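PDB 6A41: dehalogenase from Rhodospirillaceae, which probably acts as a halohydrin dehalogenase, expelling halide from vicinal haloalcohols to give epoxides, on a short-chain dehydrogenase/reductase (Rossmann-type) fold. Local coordinates for residues Arg130-Ser135 with Phe223-Gly228; Ser136-Arg141 with Pro148-Arg153; Asn175-Asn180 with Leu237-Gly242. One frame throughout, in Å; residues are numbered along the deposited sequence.

Interaction 1 of 3, residues Arg130-Ser135 with Phe223-Gly228; sequences RIVFVS and FLCSDG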
loop_
_atom_site.group_PDB
_atom_site.type_symbol
_atom_site.label_atom_id
_atom_site.label_comp_id
_atom_site.label_asym_id
_atom_site.label_seq_id
_atom_site.Cartn_x
_atom_site.Cartn_y
_atom_site.Cartn_z
ATOM N N ARG A 130 -15.946 15.084 -11.261
ATOM C CA ARG A 130 -14.988 14.817 -10.238
ATOM C C ARG A 130 -15.757 14.431 -8.982
ATOM O O ARG A 130 -16.731 15.111 -8.603
ATOM C CB ARG A 130 -14.164 16.057 -9.901
ATOM C CG ARG A 130 -13.382 16.617 -11.014
ATOM C CD ARG A 130 -12.100 15.842 -11.093
ATOM N NE ARG A 130 -11.233 16.419 -12.109
ATOM C CZ ARG A 130 -11.329 16.260 -13.401
ATOM N NH1 ARG A 130 -12.219 15.449 -13.966
ATOM N NH2 ARG A 130 -10.461 16.834 -14.164
ATOM N N ILE A 131 -15.401 13.352 -8.344
ATOM C CA ILE A 131 -15.968 13.051 -7.043
ATOM C C ILE A 131 -14.797 12.930 -6.019
ATOM O O ILE A 131 -13.841 12.145 -6.301
ATOM C CB ILE A 131 -16.692 11.684 -7.058
ATOM C CG1 ILE A 131 -17.766 11.454 -8.109
ATOM C CG2 ILE A 131 -17.259 11.354 -5.680
ATOM C CD1 ILE A 131 -18.999 12.116 -7.850
ATOM N N VAL A 132 -14.790 13.721 -4.958
ATOM C CA VAL A 132 -13.713 13.672 -3.943
ATOM C C VAL A 132 -14.332 13.329 -2.603
ATOM O O VAL A 132 -15.274 14.014 -2.155
ATOM C CB VAL A 132 -12.893 14.960 -3.846
ATOM C CG1 VAL A 132 -11.860 14.904 -2.689
ATOM C CG2 VAL A 132 -12.358 15.451 -5.208
ATOM N N PHE A 133 -13.917 12.210 -2.017
ATOM C CA PHE A 133 -14.284 11.880 -0.676
ATOM C C PHE A 133 -13.343 12.564 0.269
ATOM O O PHE A 133 -12.079 12.330 0.232
ATOM C CB PHE A 133 -14.328 10.356 -0.479
ATOM C CG PHE A 133 -15.416 9.652 -1.257
ATOM C CD1 PHE A 133 -15.245 9.342 -2.587
ATOM C CD2 PHE A 133 -16.547 9.217 -0.648
ATOM C CE1 PHE A 133 -16.218 8.670 -3.320
ATOM C CE2 PHE A 133 -17.555 8.565 -1.398
ATOM C CZ PHE A 133 -17.382 8.361 -2.736
ATOM N N VAL A 134 -13.831 13.329 1.192
ATOM C CA VAL A 134 -12.902 13.849 2.229
ATOM C C VAL A 134 -12.902 12.836 3.356
ATOM O O VAL A 134 -13.945 12.611 3.978
ATOM C CB VAL A 134 -13.299 15.148 2.817
ATOM C CG1 VAL A 134 -12.165 15.726 3.642
ATOM C CG2 VAL A 134 -13.617 16.099 1.669
ATOM N N SER A 135 -11.746 12.198 3.555
ATOM C CA SER A 135 -11.680 10.999 4.418
ATOM C C SER A 135 -10.481 11.111 5.402
ATOM O O SER A 135 -10.052 12.235 5.692
ATOM C CB SER A 135 -11.554 9.699 3.570
ATOM O OG SER A 135 -11.788 8.537 4.355
ATOM N N PHE A 223 -7.340 20.977 -5.846
ATOM C CA PHE A 223 -6.525 20.419 -6.876
ATOM C C PHE A 223 -7.209 19.142 -7.519
ATOM O O PHE A 223 -7.313 19.084 -8.791
ATOM C CB PHE A 223 -5.094 20.056 -6.367
ATOM C CG PHE A 223 -4.321 19.192 -7.408
ATOM C CD1 PHE A 223 -3.933 19.744 -8.603
ATOM C CD2 PHE A 223 -4.109 17.842 -7.159
ATOM C CE1 PHE A 223 -3.309 18.965 -9.641
ATOM C CE2 PHE A 223 -3.474 17.043 -8.105
ATOM C CZ PHE A 223 -3.095 17.597 -9.307
ATOM N N LEU A 224 -7.737 18.215 -6.719
ATOM C CA LEU A 224 -8.344 17.012 -7.299
ATOM C C LEU A 224 -9.612 17.335 -8.093
ATOM O O LEU A 224 -9.901 16.596 -9.051
ATOM C CB LEU A 224 -8.665 15.964 -6.240
ATOM C CG LEU A 224 -7.365 15.441 -5.596
ATOM C CD1 LEU A 224 -7.756 14.683 -4.334
ATOM C CD2 LEU A 224 -6.526 14.579 -6.555
ATOM N N CYS A 225 -10.320 18.423 -7.741
ATOM C CA CYS A 225 -11.453 18.953 -8.553
ATOM C C CYS A 225 -11.073 19.600 -9.909
ATOM O O CYS A 225 -11.968 19.818 -10.710
ATOM C CB CYS A 225 -12.332 19.909 -7.748
ATOM S SG CYS A 225 -13.037 19.214 -6.259
ATOM N N SER A 226 -9.804 19.950 -10.115
ATOM C CA SER A 226 -9.362 20.744 -11.252
ATOM C C SER A 226 -9.161 19.881 -12.470
ATOM O O SER A 226 -8.983 18.578 -12.415
ATOM C CB SER A 226 -8.021 21.555 -10.949
ATOM O OG SER A 226 -6.873 20.639 -10.945
ATOM N N ASP A 227 -9.093 20.585 -13.575
ATOM C CA ASP A 227 -8.782 19.916 -14.870
ATOM C C ASP A 227 -7.402 19.291 -14.907
ATOM O O ASP A 227 -7.224 18.235 -15.466
ATOM C CB ASP A 227 -8.920 20.881 -16.014
ATOM C CG ASP A 227 -10.310 21.161 -16.316
ATOM O OD1 ASP A 227 -11.296 20.676 -15.667
ATOM O OD2 ASP A 227 -10.463 22.010 -17.201
ATOM N N GLY A 228 -6.445 19.915 -14.201
ATOM C CA GLY A 228 -5.122 19.419 -14.160
ATOM C C GLY A 228 -4.988 18.062 -13.455
ATOM O O GLY A 228 -4.028 17.341 -13.730
#
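Arg-130 meets Ser-226 with the edge of its guanidinium, and two of its nitrogens grip a single carbonyl oxygen. Arg-130 NE at 3.1 Å and Arg-130 NH2 at 2.9 Å both donate to Ser-226 O, which lies almost in the guanidinium plane, whereas both donors stand above the carbonyl plane, on the same face of it. The Arg-130 chain bends at chi2 (-84°), carrying CD over the end of helix 214-225, where it comes 3.1 Å from Leu-224 O; CG rests 3.5 Å from Cys-225 O. A long, flexible arginine suits this place because its aliphatic part spans the helix end before its head reaches the turn beyond. Two residues further along the strand, Val-132 crosses Leu-224 at about a right angle, its CG2 3.9 Å from Leu-224 CB and 4.0 Å from Cys-225 SG, compact apolar groups matched in a buried layer. An alanine in place of Arg-130 would probably leave Ser-226 O without these two donors and the turn less firmly tied to the strand. Asp-227, whose OD2 forms a salt bridge with Arg-6, adds only charge proximity to Arg-130. A cation beside carbonyls at a helix C-terminus probably offsets the negative end of the helix dipole.

Interaction 2 of 3, residues Ser136-Arg141 with Pro148-Arg153; sequences SAAPLR and PYVSAR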
loop_
_atom_site.group_PDB
_atom_site.type_symbol
_atom_site.label_atom_id
_atom_site.label_comp_id
_atom_site.label_asym_id
_atom_site.label_seq_id
_atom_site.Cartn_x
_atom_site.Cartn_y
_atom_site.Cartn_z
ATOM N N SER A 136 -9.992 9.989 5.894
ATOM C CA SER A 136 -8.993 9.952 6.907
ATOM C C SER A 136 -7.796 9.152 6.523
ATOM O O SER A 136 -7.979 8.156 5.788
ATOM C CB SER A 136 -9.585 9.440 8.205
ATOM O OG SER A 136 -8.600 9.257 9.186
ATOM N N ALA A 137 -6.595 9.590 6.907
ATOM C CA ALA A 137 -5.400 8.760 6.787
ATOM C C ALA A 137 -5.347 7.605 7.849
ATOM O O ALA A 137 -4.431 6.784 7.804
ATOM C CB ALA A 137 -4.064 9.568 6.825
ATOM N N ALA A 138 -6.228 7.648 8.848
ATOM C CA ALA A 138 -6.068 6.747 9.931
ATOM C C ALA A 138 -5.968 5.250 9.513
ATOM O O ALA A 138 -5.099 4.566 10.039
ATOM C CB ALA A 138 -7.166 6.855 10.925
ATOM N N PRO A 139 -6.794 4.793 8.532
ATOM C CA PRO A 139 -6.670 3.384 8.123
ATOM C C PRO A 139 -5.329 2.999 7.575
ATOM O O PRO A 139 -4.992 1.797 7.584
ATOM C CB PRO A 139 -7.720 3.263 7.023
ATOM C CG PRO A 139 -8.671 4.318 7.324
ATOM C CD PRO A 139 -7.856 5.445 7.819
ATOM N N LEU A 140 -4.532 3.991 7.135
ATOM C CA LEU A 140 -3.196 3.670 6.574
ATOM C C LEU A 140 -2.199 3.253 7.668
ATOM O O LEU A 140 -1.103 2.760 7.344
ATOM C CB LEU A 140 -2.649 4.861 5.773
ATOM C CG LEU A 140 -3.545 5.148 4.546
ATOM C CD1 LEU A 140 -3.107 6.522 3.911
ATOM C CD2 LEU A 140 -3.661 3.974 3.612
ATOM N N ARG A 141 -2.473 3.565 8.895
ATOM C CA ARG A 141 -1.624 3.173 10.024
ATOM C C ARG A 141 -2.333 2.376 11.128
ATOM O O ARG A 141 -1.664 1.592 11.858
ATOM C CB ARG A 141 -1.024 4.436 10.652
ATOM C CG ARG A 141 -0.025 5.204 9.787
ATOM C CD ARG A 141 1.245 4.383 9.570
ATOM N NE ARG A 141 2.198 5.040 8.642
ATOM C CZ ARG A 141 2.248 4.863 7.313
ATOM N NH1 ARG A 141 1.379 4.091 6.681
ATOM N NH2 ARG A 141 3.200 5.454 6.590
ATOM N N PRO A 148 -13.433 1.014 15.566
ATOM C CA PRO A 148 -14.702 1.321 14.803
ATOM C C PRO A 148 -14.626 2.559 13.893
ATOM O O PRO A 148 -15.042 2.453 12.709
ATOM C CB PRO A 148 -15.755 1.452 15.889
ATOM C CG PRO A 148 -15.193 0.551 16.986
ATOM C CD PRO A 148 -13.729 1.045 17.002
ATOM N N TYR A 149 -14.072 3.628 14.414
ATOM C CA TYR A 149 -13.857 4.814 13.625
ATOM C C TYR A 149 -12.954 4.506 12.389
ATOM O O TYR A 149 -13.248 4.906 11.242
ATOM C CB TYR A 149 -13.205 5.899 14.462
ATOM C CG TYR A 149 -12.876 7.105 13.610
ATOM C CD1 TYR A 149 -13.843 8.014 13.203
ATOM C CD2 TYR A 149 -11.598 7.311 13.119
ATOM C CE1 TYR A 149 -13.499 9.105 12.383
ATOM C CE2 TYR A 149 -11.331 8.391 12.290
ATOM C CZ TYR A 149 -12.285 9.272 11.968
ATOM O OH TYR A 149 -11.959 10.328 11.115
ATOM N N VAL A 150 -11.861 3.819 12.615
ATOM C CA VAL A 150 -10.864 3.602 11.563
ATOM C C VAL A 150 -11.484 2.719 10.472
ATOM O O VAL A 150 -11.302 2.904 9.269
ATOM C CB VAL A 150 -9.543 3.012 12.149
ATOM C CG1 VAL A 150 -8.558 2.728 11.027
ATOM C CG2 VAL A 150 -8.909 4.006 13.111
ATOM N N SER A 151 -12.200 1.705 10.934
ATOM C CA SER A 151 -12.846 0.769 10.055
ATOM C C SER A 151 -13.874 1.485 9.173
ATOM O O SER A 151 -13.942 1.241 7.958
ATOM C CB SER A 151 -13.531 -0.385 10.882
ATOM O OG SER A 151 -14.374 -1.193 9.977
ATOM N N ALA A 152 -14.655 2.386 9.741
ATOM C CA ALA A 152 -15.636 3.098 8.933
ATOM C C ALA A 152 -14.950 4.023 7.935
ATOM O O ALA A 152 -15.419 4.147 6.841
ATOM C CB ALA A 152 -16.558 3.909 9.833
ATOM N N ARG A 153 -13.835 4.665 8.294
ATOM C CA ARG A 153 -13.043 5.465 7.317
ATOM C C ARG A 153 -12.485 4.543 6.256
ATOM O O ARG A 153 -12.403 4.893 5.113
ATOM C CB ARG A 153 -11.892 6.133 8.018
ATOM C CG ARG A 153 -12.342 7.330 8.823
ATOM C CD ARG A 153 -12.935 8.413 7.965
ATOM N NE ARG A 153 -13.175 9.699 8.595
ATOM C CZ ARG A 153 -13.874 10.677 7.998
ATOM N NH1 ARG A 153 -14.489 10.510 6.825
ATOM N NH2 ARG A 153 -14.023 11.797 8.617
HETATM O O HOH W 1 -9.364 10.952 11.126
#
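Ser-136 sets its CB against the bent aliphatic chain of Arg-153, 3.5 Å from Arg-153 CD, with Ser-136 N over one face of the guanidinium. Arg-153 turns at chi2 (-63°), which brings CD alongside the serine. Next to this pair, Pro-139 CG rests 3.8 Å from Arg-153 CB, and Val-150 splits its branches between two residues: CG1 lies 3.5 Å from Pro-139 CA, and CG2 is 4.0 Å from Ala-138 CB. The rigid ring of Pro-139 and the small Ala-138 let the loop lie close on the helix. The polar groups join through a water, which hydrogen-bonds to Ser-136 OG and Tyr-149 OH, each at 2.7 Å. In the next shell, Ala-138 N donates to Ser-136 OG at 2.9 Å, an ST turn that fixes the hydroxyl's position, while Arg-153 NE makes a nearly straight bond (172°) to Tyr-149 OH, the oxygen lying in the guanidinium plane. Further out, Arg-153 NH2 bonds to Asp-84 O, the Tyr-149 ring meets that of Tyr-187, and Ser-162 of the third subunit packs on Val-150. A serine at a strand end facing a Tyr-x-x-x-Arg helix is consistent with the Ser-Tyr-Arg catalytic triad of halohydrin dehalogenases.

Interaction 3 of 3, residues Asn175-Asn180 with Leu237-Gly242; sequences NAVGSN and LPHAGG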
loop_
_atom_site.group_PDB
_atom_site.type_symbol
_atom_site.label_atom_id
_atom_site.label_comp_id
_atom_site.label_asym_id
_atom_site.label_seq_id
_atom_site.Cartn_x
_atom_site.Cartn_y
_atom_site.Cartn_z
ATOM N N ASN A 175 -11.678 10.069 -6.314
ATOM C CA ASN A 175 -10.513 10.033 -5.389
ATOM C C ASN A 175 -10.965 10.339 -3.949
ATOM O O ASN A 175 -12.097 10.825 -3.703
ATOM C CB ASN A 175 -9.513 11.110 -5.817
ATOM C CG ASN A 175 -8.897 10.819 -7.162
ATOM O OD1 ASN A 175 -9.152 11.585 -8.154
ATOM N ND2 ASN A 175 -8.235 9.764 -7.307
ATOM N N ALA A 176 -10.047 10.127 -2.989
ATOM C CA ALA A 176 -10.277 10.555 -1.614
ATOM C C ALA A 176 -9.066 11.288 -1.128
ATOM O O ALA A 176 -7.913 11.054 -1.624
ATOM C CB ALA A 176 -10.503 9.374 -0.706
ATOM N N VAL A 177 -9.248 12.157 -0.168
ATOM C CA VAL A 177 -8.103 12.775 0.525
ATOM C C VAL A 177 -8.168 12.182 1.954
ATOM O O VAL A 177 -9.145 12.273 2.612
ATOM C CB VAL A 177 -8.230 14.295 0.610
ATOM C CG1 VAL A 177 -7.024 14.859 1.442
ATOM C CG2 VAL A 177 -8.126 14.914 -0.795
ATOM N N GLY A 178 -7.095 11.532 2.373
ATOM C CA GLY A 178 -6.970 10.893 3.645
ATOM C C GLY A 178 -6.345 11.864 4.609
ATOM O O GLY A 178 -5.128 11.911 4.759
ATOM N N SER A 179 -7.154 12.709 5.159
ATOM C CA SER A 179 -6.624 13.710 6.121
ATOM C C SER A 179 -6.272 13.155 7.473
ATOM O O SER A 179 -6.848 12.192 7.961
ATOM C CB SER A 179 -7.649 14.835 6.362
ATOM O OG SER A 179 -7.074 16.000 6.945
ATOM N N ASN A 180 -5.288 13.777 8.119
ATOM C CA ASN A 180 -5.155 13.651 9.585
ATOM C C ASN A 180 -4.296 14.855 10.071
ATOM O O ASN A 180 -3.518 15.424 9.349
ATOM C CB ASN A 180 -4.461 12.295 10.027
ATOM C CG ASN A 180 -4.868 11.777 11.483
ATOM O OD1 ASN A 180 -4.384 10.698 11.931
ATOM N ND2 ASN A 180 -5.648 12.512 12.178
ATOM N N LEU A 237 -5.274 10.005 -1.307
ATOM C CA LEU A 237 -4.136 10.900 -1.166
ATOM C C LEU A 237 -3.974 11.272 0.319
ATOM O O LEU A 237 -4.756 12.063 0.897
ATOM C CB LEU A 237 -4.330 12.106 -2.031
ATOM C CG LEU A 237 -3.445 13.309 -1.982
ATOM C CD1 LEU A 237 -2.067 12.861 -1.862
ATOM C CD2 LEU A 237 -3.663 14.157 -3.257
ATOM N N PRO A 238 -2.939 10.724 0.977
ATOM C CA PRO A 238 -2.657 11.098 2.371
ATOM C C PRO A 238 -2.254 12.538 2.566
ATOM O O PRO A 238 -1.448 13.115 1.789
ATOM C CB PRO A 238 -1.551 10.143 2.793
ATOM C CG PRO A 238 -1.525 9.190 1.647
ATOM C CD PRO A 238 -1.877 9.910 0.442
ATOM N N HIS A 239 -2.902 13.166 3.530
ATOM C CA HIS A 239 -2.732 14.576 3.811
ATOM C C HIS A 239 -2.652 14.726 5.322
ATOM O O HIS A 239 -3.515 15.164 5.952
ATOM C CB HIS A 239 -3.898 15.355 3.223
ATOM C CG HIS A 239 -3.724 16.822 3.306
ATOM N ND1 HIS A 239 -4.013 17.518 4.452
ATOM C CD2 HIS A 239 -3.256 17.721 2.408
ATOM C CE1 HIS A 239 -3.776 18.816 4.236
ATOM N NE2 HIS A 239 -3.342 18.979 3.004
ATOM N N ALA A 240 -1.466 14.336 5.832
ATOM C CA ALA A 240 -1.245 14.221 7.242
ATOM C C ALA A 240 0.163 14.529 7.660
ATOM O O ALA A 240 0.620 13.975 8.646
ATOM C CB ALA A 240 -1.583 12.810 7.642
ATOM N N GLY A 241 0.847 15.437 6.957
ATOM C CA GLY A 241 2.140 15.873 7.359
ATOM C C GLY A 241 3.231 14.817 7.383
ATOM O O GLY A 241 4.167 14.927 8.133
ATOM N N GLY A 242 3.040 13.776 6.623
ATOM C CA GLY A 242 3.952 12.609 6.632
ATOM C C GLY A 242 3.613 11.452 7.624
ATOM O O GLY A 242 4.265 10.435 7.602
#
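Val-177 and His-239 lie side by side on one face of a parallel strand pair, their side chains pointing the same way. The valine can be followed outward. Its CB stands 4.1 Å from Leu-237 O, directly across the pair. CG1, anti to the backbone N (chi1 176°), lies 3.6 Å from His-239 CB and equally 3.6 Å from Leu-237 O, so it rests on strand 236-239 between the carbonyl of Leu-237 and the base of the histidine side chain. The other branch, CG2, points to helix 214-225 and packs on Leu-224. Branching at CB thus suits the position: CG1 rests on the strand while CG2 meets Leu-224 of the helix. Beyond its CB the imidazole of His-239 leads away from strand 172-179, and the side chain packs on Thr-220 and Val-182.

The backbones are laced by four hydrogen bonds. Leu-237 N donates almost straight (171°) to Ala-176 O at 2.9 Å, and Gly-178 N returns to Leu-237 O at 2.8 Å. His-239 N then reaches Gly-178 O, also at 2.8 Å, and Asn-180 N closes the series on His-239 O at 3.1 Å. Leu-237 and His-239 supply every bond on their side, so Pro-238, which has no N-H, costs this ladder nothing; Gly-178 puts no side chain on the face that carries Pro-238. Past the strands the two segments stay together, Asn-180 CB and Ala-240 CB meeting at 3.8 Å.

Strand 236-239 is outermost within this chain, and Leu-237 and Pro-238 pack on His-235 of the second subunit, placing this edge at a subunit interface. The two axes run in the same direction, 27° apart, with helix 214-225 among the elements that join the strands. This is the closing beta-alpha-beta crossover of the seven-stranded Rossmann-type sheet found in short-chain dehydrogenases/reductases, strands 172-179 and 236-239 being the last two in the order 3-2-1-4-5-6-7.

All three contacts gather round one parallel sheet. Interaction 1 brings the end of helix 214-225 onto strand 129-136, and interaction 3, its centre 12 Å away, pairs the next strand, 172-179, with the last, 236-239; a probable hydrogen bond from Ser-135 N to Val-177 O links them. Interaction 2 lies beyond the C-terminal end of strand 129-136, its centre 20 Å from interaction 1 and 11 Å from interaction 3. Along the chain it is nested within the loop closed by interaction 1, whereas interactions 1 and 3 alternate. The probable catalytic residues stand at the C-terminal ends of the strands, the usual site in this fold, while interactions 1 and 3 both reach the second subunit.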